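Local coordinates for CaaX farnesyltransferase alpha subunit Ram2 (Aspergillus fumigatus, PDB 4L9P), which forms the alpha subunit of a heterodimeric protein farnesyltransferase that probably attaches farnesyl, and perhaps geranylgeranyl, groups to CaaX proteins, at residues 23-28 with 74-79; 128-133 with 167-172. The protein carries 1 engineered substitution. All blocks are in the same frame, centred on the assembly; numbering follows the deposited sequence.

Contact 1 (23-28 with 74-79); sequences PEWASI and LRLTGD
Glu24 and Arg75 meet in a salt bridge between the loop that follows helix 18-21 and helix 71-83. Arg75 NH2 donates to Glu24 OE1 at 2.8 Å with an N-H...O angle of 152°. The oxygen lies at the edge of the guanidinium, close to its plane, whereas the nitrogen reaches OE1 from above the carboxylate plane, and the two flat groups stand 60° apart. The carboxylate therefore uses one oxygen on one nitrogen rather than forming a paired, side-on bridge. A bend in the Arg75 chain at chi3 (-46°) turns the guanidinium toward the loop, and the two side chains cross almost at a right angle.

Beside this bridge a water joins the same arginine to Trp25. It accepts from Trp25 NE1 at 3.1 Å and from Arg75 NE at 3.2 Å, lying in the plane of the indole and of the guanidinium alike. The far end of the indole packs on the helix, with Trp25 CH2 3.8 Å from Leu76 CD2. Tyr19 and Tyr59 pack against the same indole, and Arg72 donates to Glu24 O.

The N-terminal loop thus packs on a helix of a prenyltransferase alpha-subunit repeat (TPR clan) through an exposed salt bridge and a buried apolar pair. The indole is buried against Leu76 and Val63 of helix 51-65, its N-H donates to water, and two bonds from different nitrogens, NE and NH2, should restrict rotation of the guanidinium.

Contact 2 (128-133 with 167-172); sequences HRQVLM and RHWLVR. With EDO (1,2-ethanediol), chain I.
Gln130 lies flat over one face of the Trp169 indole, its amide plane only 9° from that of the ring. Gln130 CG sits 3.6 Å from the centroid of the five-membered ring and almost on the ring normal, a CH-pi contact, while the amide continues over the CG-CD1 side of the same face, with NE2 3.6 Å from Trp169 CD1. This reach depends on a chain with CG anti to the backbone N (chi1 178°) and extended beyond CG. Gln130 NE2 also donates a nearly straight bond of 2.8 Å to O2 of a 1,2-ethanediol, probably from the crystallisation liquor, which in this crystal probably helps fix the amide.

The six-membered end of the indole points at the C-terminal turn of helix 123-133. There Met133 CG is 3.7 Å from Trp169 CZ3, and the backbone carbonyl of Met133 lies at the ring edge. Bends at chi2 and chi3 carry the rest of the methionine away from the indole. Leu170 CD1 adds a looser apolar touch to Met133 CG at 4.1 Å.

In the next shell, His173 stacks on the Trp169 ring, and Phe139 and Pro143 pack on Met133. Helices 123-133 and 161-174 run nearly parallel here, their local axes 13° apart and 10.8 Å at closest approach, as expected of corresponding helices in successive prenyltransferase alpha repeats. Helix 146-156 packs against both through Arg129 and Arg167, helix 105-118 adjoins the first, and helix 197-208 the second.

In the fold
Contact 1 closes before contact 2 opens, so the two come in series along an all-helical chain. Their centres lie 29 Å apart and their nearest atoms about 7 Å apart, without touching. They share no helix: 23-28 with 74-79 joins an N-terminal loop to helix 71-83, its centre about 37 Å from that of the chain, whereas 128-133 with 167-172 links helices 123-133 and 161-174, its centre about 12 Å away. Contact 1 thus lies at the N-terminal end of the repeat array, and contact 2 joins two repeats within it. Near contact 2, His168 packs on Pro306 of the beta subunit; no other protein chain of the assembly touches the two segments of contact 1.

Contact 1 (23-28 with 74-79)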
ATOM      1  N   PRO A  23       0.377 -22.763  40.465  1.00 19.06           N
ATOM      2  CA  PRO A  23       1.494 -23.712  40.500  1.00 19.79           C
ATOM      3  C   PRO A  23       1.874 -24.363  39.148  1.00 20.12           C
ATOM      4  O   PRO A  23       2.994 -24.891  39.002  1.00 20.46           O
ATOM      5  CB  PRO A  23       1.011 -24.798  41.488  1.00 19.98           C
ATOM      6  CG  PRO A  23      -0.413 -24.641  41.560  1.00 21.08           C
ATOM      7  CD  PRO A  23      -0.812 -23.216  41.202  1.00 19.55           C
ATOM      8  N   GLU A  24       0.968 -24.282  38.149  1.00 20.09           N
ATOM      9  CA  GLU A  24       1.243 -24.751  36.802  1.00 22.83           C
ATOM     10  C   GLU A  24       2.430 -23.995  36.188  1.00 20.11           C
ATOM     11  O   GLU A  24       3.116 -24.520  35.340  1.00 19.74           O
ATOM     12  CB  GLU A  24       0.049 -24.393  35.923  1.00 27.18           C
ATOM     13  CG  GLU A  24      -0.957 -25.455  35.815  1.00 32.61           C
ATOM     14  CD  GLU A  24      -0.558 -26.449  34.759  1.00 36.07           C
ATOM     15  OE1 GLU A  24      -0.259 -26.016  33.631  1.00 37.09           O
ATOM     16  OE2 GLU A  24      -0.568 -27.648  35.068  1.00 37.53           O
ATOM     17  N   TRP A  25       2.652 -22.797  36.679  1.00 18.24           N
ATOM     18  CA  TRP A  25       3.646 -21.872  36.139  1.00 18.64           C
ATOM     19  C   TRP A  25       4.805 -21.708  37.099  1.00 19.89           C
ATOM     20  O   TRP A  25       5.703 -20.896  36.879  1.00 21.28           O
ATOM     21  CB  TRP A  25       2.962 -20.518  35.857  1.00 18.05           C
ATOM     22  CG  TRP A  25       2.164 -20.583  34.591  1.00 16.39           C
ATOM     23  CD1 TRP A  25       0.816 -20.803  34.455  1.00 15.91           C
ATOM     24  CD2 TRP A  25       2.706 -20.517  33.285  1.00 16.02           C
ATOM     25  NE1 TRP A  25       0.473 -20.841  33.115  1.00 16.25           N
ATOM     26  CE2 TRP A  25       1.625 -20.677  32.378  1.00 15.47           C
ATOM     27  CE3 TRP A  25       3.998 -20.359  32.794  1.00 17.40           C
ATOM     28  CZ2 TRP A  25       1.803 -20.661  30.993  1.00 15.93           C
ATOM     29  CZ3 TRP A  25       4.174 -20.289  31.396  1.00 18.05           C
ATOM     30  CH2 TRP A  25       3.070 -20.468  30.533  1.00 17.35           C
ATOM     31  N   ALA A  26       4.781 -22.466  38.201  1.00 20.25           N
ATOM     32  CA  ALA A  26       5.851 -22.285  39.169  1.00 22.06           C
ATOM     33  C   ALA A  26       7.249 -22.580  38.661  1.00 24.34           C
ATOM     34  O   ALA A  26       8.174 -21.942  39.118  1.00 27.11           O
ATOM     35  CB  ALA A  26       5.559 -23.159  40.454  1.00 21.98           C
ATOM     36  N   SER A  27       7.410 -23.533  37.736  1.00 25.24           N
ATOM     37  CA  SER A  27       8.732 -24.007  37.279  1.00 25.12           C
ATOM     38  C   SER A  27       9.478 -23.033  36.382  1.00 27.60           C
ATOM     39  O   SER A  27      10.601 -23.354  35.961  1.00 28.76           O
ATOM     40  CB  SER A  27       8.660 -25.419  36.620  1.00 24.83           C
ATOM     41  OG  SER A  27       8.011 -25.377  35.318  1.00 25.48           O
ATOM     42  N   ILE A  28       8.889 -21.862  36.088  1.00 27.27           N
ATOM     43  CA  ILE A  28       9.550 -20.897  35.196  1.00 26.00           C
ATOM     44  C   ILE A  28       9.426 -19.474  35.747  1.00 24.86           C
ATOM     45  O   ILE A  28       8.416 -19.130  36.304  1.00 25.56           O
ATOM     46  CB  ILE A  28       9.061 -21.064  33.744  1.00 25.73           C
ATOM     47  CG1 ILE A  28      10.055 -20.419  32.768  1.00 26.85           C
ATOM     48  CG2 ILE A  28       7.649 -20.528  33.570  1.00 24.27           C
ATOM     49  CD1 ILE A  28       9.706 -20.700  31.277  1.00 28.02           C
ATOM     50  N   LEU A  74       0.885 -22.944  25.201  1.00 10.87           N
ATOM     51  CA  LEU A  74      -0.195 -22.784  24.229  1.00 10.49           C
ATOM     52  C   LEU A  74      -1.360 -21.967  24.825  1.00 10.76           C
ATOM     53  O   LEU A  74      -1.857 -21.016  24.209  1.00 11.12           O
ATOM     54  CB  LEU A  74      -0.637 -24.154  23.681  1.00 10.92           C
ATOM     55  CG  LEU A  74      -1.741 -24.128  22.601  1.00 11.41           C
ATOM     56  CD1 LEU A  74      -1.226 -23.423  21.309  1.00 12.01           C
ATOM     57  CD2 LEU A  74      -2.196 -25.576  22.312  1.00 12.88           C
ATOM     58  N   ARG A  75      -1.794 -22.281  26.032  1.00 11.08           N
ATOM     59  CA  ARG A  75      -2.846 -21.528  26.733  1.00 10.88           C
ATOM     60  C   ARG A  75      -2.424 -20.064  26.957  1.00  9.74           C
ATOM     61  O   ARG A  75      -3.210 -19.133  26.721  1.00 10.72           O
ATOM     62  CB  ARG A  75      -3.137 -22.162  28.098  1.00 14.54           C
ATOM     63  CG  ARG A  75      -3.862 -23.486  28.021  1.00 19.13           C
ATOM     64  CD  ARG A  75      -4.444 -23.904  29.419  1.00 24.09           C
ATOM     65  NE  ARG A  75      -3.498 -23.751  30.538  1.00 27.62           N
ATOM     66  CZ  ARG A  75      -2.622 -24.676  30.943  1.00 28.71           C
ATOM     67  NH1 ARG A  75      -2.567 -25.876  30.354  1.00 26.96           N
ATOM     68  NH2 ARG A  75      -1.818 -24.401  31.972  1.00 29.67           N
ATOM     69  N   LEU A  76      -1.147 -19.851  27.234  1.00  9.82           N
ATOM     70  CA  LEU A  76      -0.636 -18.491  27.425  1.00  9.59           C
ATOM     71  C   LEU A  76      -0.782 -17.686  26.109  1.00  9.07           C
ATOM     72  O   LEU A  76      -1.173 -16.510  26.111  1.00 10.73           O
ATOM     73  CB  LEU A  76       0.851 -18.566  27.801  1.00  9.81           C
ATOM     74  CG  LEU A  76       1.569 -17.210  27.894  1.00 10.81           C
ATOM     75  CD1 LEU A  76       0.901 -16.216  28.864  1.00 11.48           C
ATOM     76  CD2 LEU A  76       3.040 -17.389  28.249  1.00 12.94           C
ATOM     77  N   THR A  77      -0.420 -18.304  25.000  1.00  8.72           N
ATOM     78  CA  THR A  77      -0.590 -17.575  23.724  1.00  8.23           C
ATOM     79  C   THR A  77      -2.058 -17.223  23.460  1.00  8.15           C
ATOM     80  O   THR A  77      -2.322 -16.135  22.949  1.00  9.36           O
ATOM     81  CB  THR A  77      -0.035 -18.350  22.513  1.00  9.11           C
ATOM     82  OG1 THR A  77      -0.798 -19.548  22.213  1.00  9.53           O
ATOM     83  CG2 THR A  77       1.470 -18.623  22.633  1.00 10.84           C
ATOM     84  N   GLY A  78      -2.994 -18.081  23.814  1.00  8.59           N
ATOM     85  CA  GLY A  78      -4.399 -17.772  23.607  1.00  9.51           C
ATOM     86  C   GLY A  78      -4.839 -16.617  24.510  1.00  9.69           C
ATOM     87  O   GLY A  78      -5.651 -15.757  24.090  1.00 10.93           O
ATOM     88  N   ASP A  79      -4.284 -16.589  25.738  1.00 10.66           N
ATOM     89  CA  ASP A  79      -4.633 -15.514  26.674  1.00 10.71           C
ATOM     90  C   ASP A  79      -4.118 -14.147  26.122  1.00 11.46           C
ATOM     91  O   ASP A  79      -4.840 -13.126  26.102  1.00 11.81           O
ATOM     92  CB  ASP A  79      -3.990 -15.820  28.038  1.00 11.31           C
ATOM     93  CG  ASP A  79      -4.473 -14.897  29.126  1.00 15.99           C
ATOM     94  OD1 ASP A  79      -5.550 -14.279  28.979  1.00 17.77           O
ATOM     95  OD2 ASP A  79      -3.782 -14.808  30.131  1.00 18.44           O
TER
HETATM   96  O   HOH W   1      -2.469 -21.127  32.156  1.00 30.14           O

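Contact 2 (128-133 with 167-172)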
ATOM      1  N   HIS A 128      -2.165 -16.848   9.979  1.00  5.05           N
ATOM      2  CA  HIS A 128      -2.144 -18.055  10.813  1.00  4.39           C
ATOM      3  C   HIS A 128      -3.024 -19.098  10.153  1.00  4.77           C
ATOM      4  O   HIS A 128      -2.684 -20.293  10.122  1.00  5.69           O
ATOM      5  CB  HIS A 128      -2.681 -17.702  12.197  1.00  5.41           C
ATOM      6  CG  HIS A 128      -2.558 -18.806  13.188  1.00  6.22           C
ATOM      7  ND1 HIS A 128      -1.337 -19.208  13.696  1.00  7.64           N
ATOM      8  CD2 HIS A 128      -3.516 -19.511  13.839  1.00  6.97           C
ATOM      9  CE1 HIS A 128      -1.552 -20.167  14.602  1.00  8.30           C
ATOM     10  NE2 HIS A 128      -2.867 -20.374  14.715  1.00  8.00           N
ATOM     11  N   ARG A 129      -4.163 -18.703   9.595  1.00  5.53           N
ATOM     12  CA  ARG A 129      -5.059 -19.664   8.931  1.00  4.81           C
ATOM     13  C   ARG A 129      -4.320 -20.357   7.775  1.00  5.04           C
ATOM     14  O   ARG A 129      -4.433 -21.585   7.587  1.00  6.30           O
ATOM     15  CB  ARG A 129      -6.326 -18.973   8.419  1.00  5.06           C
ATOM     16  CG  ARG A 129      -7.420 -20.000   8.077  1.00  4.73           C
ATOM     17  CD  ARG A 129      -8.676 -19.279   7.564  1.00  4.61           C
ATOM     18  NE  ARG A 129      -9.841 -20.178   7.645  1.00  5.27           N
ATOM     19  CZ  ARG A 129     -10.609 -20.324   8.723  1.00  3.91           C
ATOM     20  NH1 ARG A 129     -10.414 -19.558   9.814  1.00  5.56           N
ATOM     21  NH2 ARG A 129     -11.574 -21.276   8.714  1.00  5.47           N
ATOM     22  N   GLN A 130      -3.573 -19.583   6.995  1.00  5.80           N
ATOM     23  CA  GLN A 130      -2.836 -20.144   5.866  1.00  6.10           C
ATOM     24  C   GLN A 130      -1.705 -21.096   6.350  1.00  5.60           C
ATOM     25  O   GLN A 130      -1.501 -22.194   5.781  1.00  6.51           O
ATOM     26  CB  GLN A 130      -2.204 -18.985   5.089  1.00  7.35           C
ATOM     27  CG  GLN A 130      -1.346 -19.442   3.899  1.00  9.18           C
ATOM     28  CD  GLN A 130      -0.817 -18.240   3.073  1.00 11.72           C
ATOM     29  OE1 GLN A 130      -1.481 -17.175   2.954  1.00 11.38           O
ATOM     30  NE2 GLN A 130       0.390 -18.383   2.560  1.00 13.93           N
ATOM     31  N   VAL A 131      -1.051 -20.729   7.441  1.00  4.91           N
ATOM     32  CA  VAL A 131       0.000 -21.594   8.042  1.00  6.57           C
ATOM     33  C   VAL A 131      -0.621 -22.950   8.412  1.00  7.70           C
ATOM     34  O   VAL A 131      -0.038 -23.987   8.104  1.00  9.41           O
ATOM     35  CB  VAL A 131       0.634 -20.877   9.280  1.00  7.07           C
ATOM     36  CG1 VAL A 131       1.545 -21.833  10.074  1.00  8.66           C
ATOM     37  CG2 VAL A 131       1.427 -19.668   8.768  1.00  7.57           C
ATOM     38  N   LEU A 132      -1.778 -22.941   9.052  1.00  7.04           N
ATOM     39  CA  LEU A 132      -2.394 -24.183   9.466  1.00  6.83           C
ATOM     40  C   LEU A 132      -2.920 -24.973   8.299  1.00  5.80           C
ATOM     41  O   LEU A 132      -2.643 -26.187   8.164  1.00  7.30           O
ATOM     42  CB  LEU A 132      -3.572 -23.899  10.382  1.00  7.97           C
ATOM     43  CG  LEU A 132      -3.297 -23.137  11.688  1.00  9.96           C
ATOM     44  CD1 LEU A 132      -4.672 -22.775  12.344  1.00 11.03           C
ATOM     45  CD2 LEU A 132      -2.426 -23.940  12.597  1.00 12.46           C
ATOM     46  N   MET A 133      -3.669 -24.305   7.407  1.00  5.83           N
ATOM     47  CA  MET A 133      -4.362 -24.999   6.344  1.00  6.95           C
ATOM     48  C   MET A 133      -3.404 -25.542   5.268  1.00  7.99           C
ATOM     49  O   MET A 133      -3.744 -26.489   4.518  1.00 10.67           O
ATOM     50  CB  MET A 133      -5.317 -23.990   5.692  1.00  8.25           C
ATOM     51  CG  MET A 133      -6.337 -24.617   4.693  1.00  9.63           C
ATOM     52  SD  MET A 133      -7.460 -25.807   5.435  1.00 10.34           S
ATOM     53  CE  MET A 133      -8.152 -24.870   6.756  1.00 10.76           C
ATOM     54  N   ARG A 167      -8.434 -16.372   0.429  1.00  3.38           N
ATOM     55  CA  ARG A 167      -9.203 -17.214  -0.490  1.00  3.12           C
ATOM     56  C   ARG A 167      -8.431 -17.440  -1.801  1.00  4.30           C
ATOM     57  O   ARG A 167      -8.539 -18.530  -2.384  1.00  4.65           O
ATOM     58  CB  ARG A 167     -10.609 -16.619  -0.739  1.00  3.87           C
ATOM     59  CG  ARG A 167     -11.574 -17.694  -1.350  1.00  4.99           C
ATOM     60  CD  ARG A 167     -13.018 -17.236  -1.385  1.00  6.33           C
ATOM     61  NE  ARG A 167     -13.830 -18.369  -1.807  1.00  7.71           N
ATOM     62  CZ  ARG A 167     -15.106 -18.555  -1.509  1.00  6.52           C
ATOM     63  NH1 ARG A 167     -15.776 -17.641  -0.814  1.00  7.74           N
ATOM     64  NH2 ARG A 167     -15.684 -19.716  -1.889  1.00  7.64           N
ATOM     65  N   HIS A 168      -7.616 -16.468  -2.259  1.00  3.84           N
ATOM     66  CA  HIS A 168      -6.795 -16.729  -3.453  1.00  4.46           C
ATOM     67  C   HIS A 168      -5.798 -17.850  -3.122  1.00  4.56           C
ATOM     68  O   HIS A 168      -5.631 -18.778  -3.950  1.00  5.07           O
ATOM     69  CB  HIS A 168      -5.953 -15.461  -3.759  1.00  5.74           C
ATOM     70  CG  HIS A 168      -4.877 -15.704  -4.760  1.00  9.44           C
ATOM     71  ND1 HIS A 168      -5.109 -15.558  -6.111  1.00 12.11           N
ATOM     72  CD2 HIS A 168      -3.605 -16.191  -4.637  1.00 10.89           C
ATOM     73  CE1 HIS A 168      -4.018 -15.918  -6.788  1.00 11.50           C
ATOM     74  NE2 HIS A 168      -3.090 -16.307  -5.924  1.00 10.75           N
ATOM     75  N   TRP A 169      -5.160 -17.802  -1.951  1.00  5.10           N
ATOM     76  CA  TRP A 169      -4.217 -18.855  -1.572  1.00  5.26           C
ATOM     77  C   TRP A 169      -4.963 -20.206  -1.523  1.00  5.31           C
ATOM     78  O   TRP A 169      -4.409 -21.241  -1.978  1.00  6.32           O
ATOM     79  CB  TRP A 169      -3.586 -18.517  -0.190  1.00  5.73           C
ATOM     80  CG  TRP A 169      -2.783 -19.670   0.306  1.00  7.19           C
ATOM     81  CD1 TRP A 169      -1.470 -19.995  -0.000  1.00 10.46           C
ATOM     82  CD2 TRP A 169      -3.285 -20.747   1.072  1.00  7.48           C
ATOM     83  NE1 TRP A 169      -1.133 -21.184   0.564  1.00 12.04           N
ATOM     84  CE2 TRP A 169      -2.223 -21.690   1.224  1.00 10.12           C
ATOM     85  CE3 TRP A 169      -4.521 -21.000   1.669  1.00  7.28           C
ATOM     86  CZ2 TRP A 169      -2.385 -22.889   1.941  1.00 11.75           C
ATOM     87  CZ3 TRP A 169      -4.677 -22.230   2.353  1.00  8.83           C
ATOM     88  CH2 TRP A 169      -3.608 -23.133   2.474  1.00 10.32           C
ATOM     89  N   LEU A 170      -6.171 -20.229  -0.954  1.00  4.85           N
ATOM     90  CA  LEU A 170      -6.921 -21.481  -0.801  1.00  4.40           C
ATOM     91  C   LEU A 170      -7.210 -22.060  -2.166  1.00  4.70           C
ATOM     92  O   LEU A 170      -7.092 -23.326  -2.356  1.00  5.55           O
ATOM     93  CB  LEU A 170      -8.201 -21.161  -0.046  1.00  5.60           C
ATOM     94  CG  LEU A 170      -9.076 -22.378   0.279  1.00  5.17           C
ATOM     95  CD1 LEU A 170      -8.481 -23.133   1.480  1.00  5.75           C
ATOM     96  CD2 LEU A 170     -10.491 -21.877   0.595  1.00  7.24           C
ATOM     97  N   VAL A 171      -7.613 -21.242  -3.118  1.00  5.23           N
ATOM     98  CA  VAL A 171      -7.875 -21.733  -4.467  1.00  5.72           C
ATOM     99  C   VAL A 171      -6.634 -22.329  -5.109  1.00  5.67           C
ATOM    100  O   VAL A 171      -6.727 -23.420  -5.721  1.00  6.19           O
ATOM    101  CB  VAL A 171      -8.465 -20.592  -5.339  1.00  4.83           C
ATOM    102  CG1 VAL A 171      -8.480 -21.001  -6.817  1.00  5.53           C
ATOM    103  CG2 VAL A 171      -9.836 -20.232  -4.845  1.00  5.62           C
ATOM    104  N   ARG A 172      -5.494 -21.693  -4.994  1.00  6.16           N
ATOM    105  CA  ARG A 172      -4.299 -22.266  -5.589  1.00  7.68           C
ATOM    106  C   ARG A 172      -3.907 -23.544  -4.870  1.00  6.85           C
ATOM    107  O   ARG A 172      -3.520 -24.540  -5.517  1.00  9.19           O
ATOM    108  CB  ARG A 172      -3.172 -21.244  -5.524  1.00  9.55           C
ATOM    109  CG  ARG A 172      -1.938 -21.732  -6.208  1.00 12.61           C
ATOM    110  CD  ARG A 172      -0.894 -20.591  -6.282  1.00 16.60           C
ATOM    111  NE  ARG A 172       0.333 -21.038  -6.942  1.00 22.71           N
ATOM    112  CZ  ARG A 172       0.521 -20.946  -8.263  1.00 23.86           C
ATOM    113  NH1 ARG A 172      -0.492 -20.518  -9.054  1.00 23.46           N
ATOM    114  NH2 ARG A 172       1.665 -21.361  -8.786  1.00 25.58           N
TER
HETATM  115  C1  EDO I 406       3.094 -21.538   5.183  1.00 36.56           C
HETATM  116  O1  EDO I 406       4.069 -20.502   5.140  1.00 36.63           O
HETATM  117  C2  EDO I 406       1.846 -20.998   4.516  1.00 36.54           C
HETATM  118  O2  EDO I 406       2.152 -20.428   3.240  1.00 37.31           O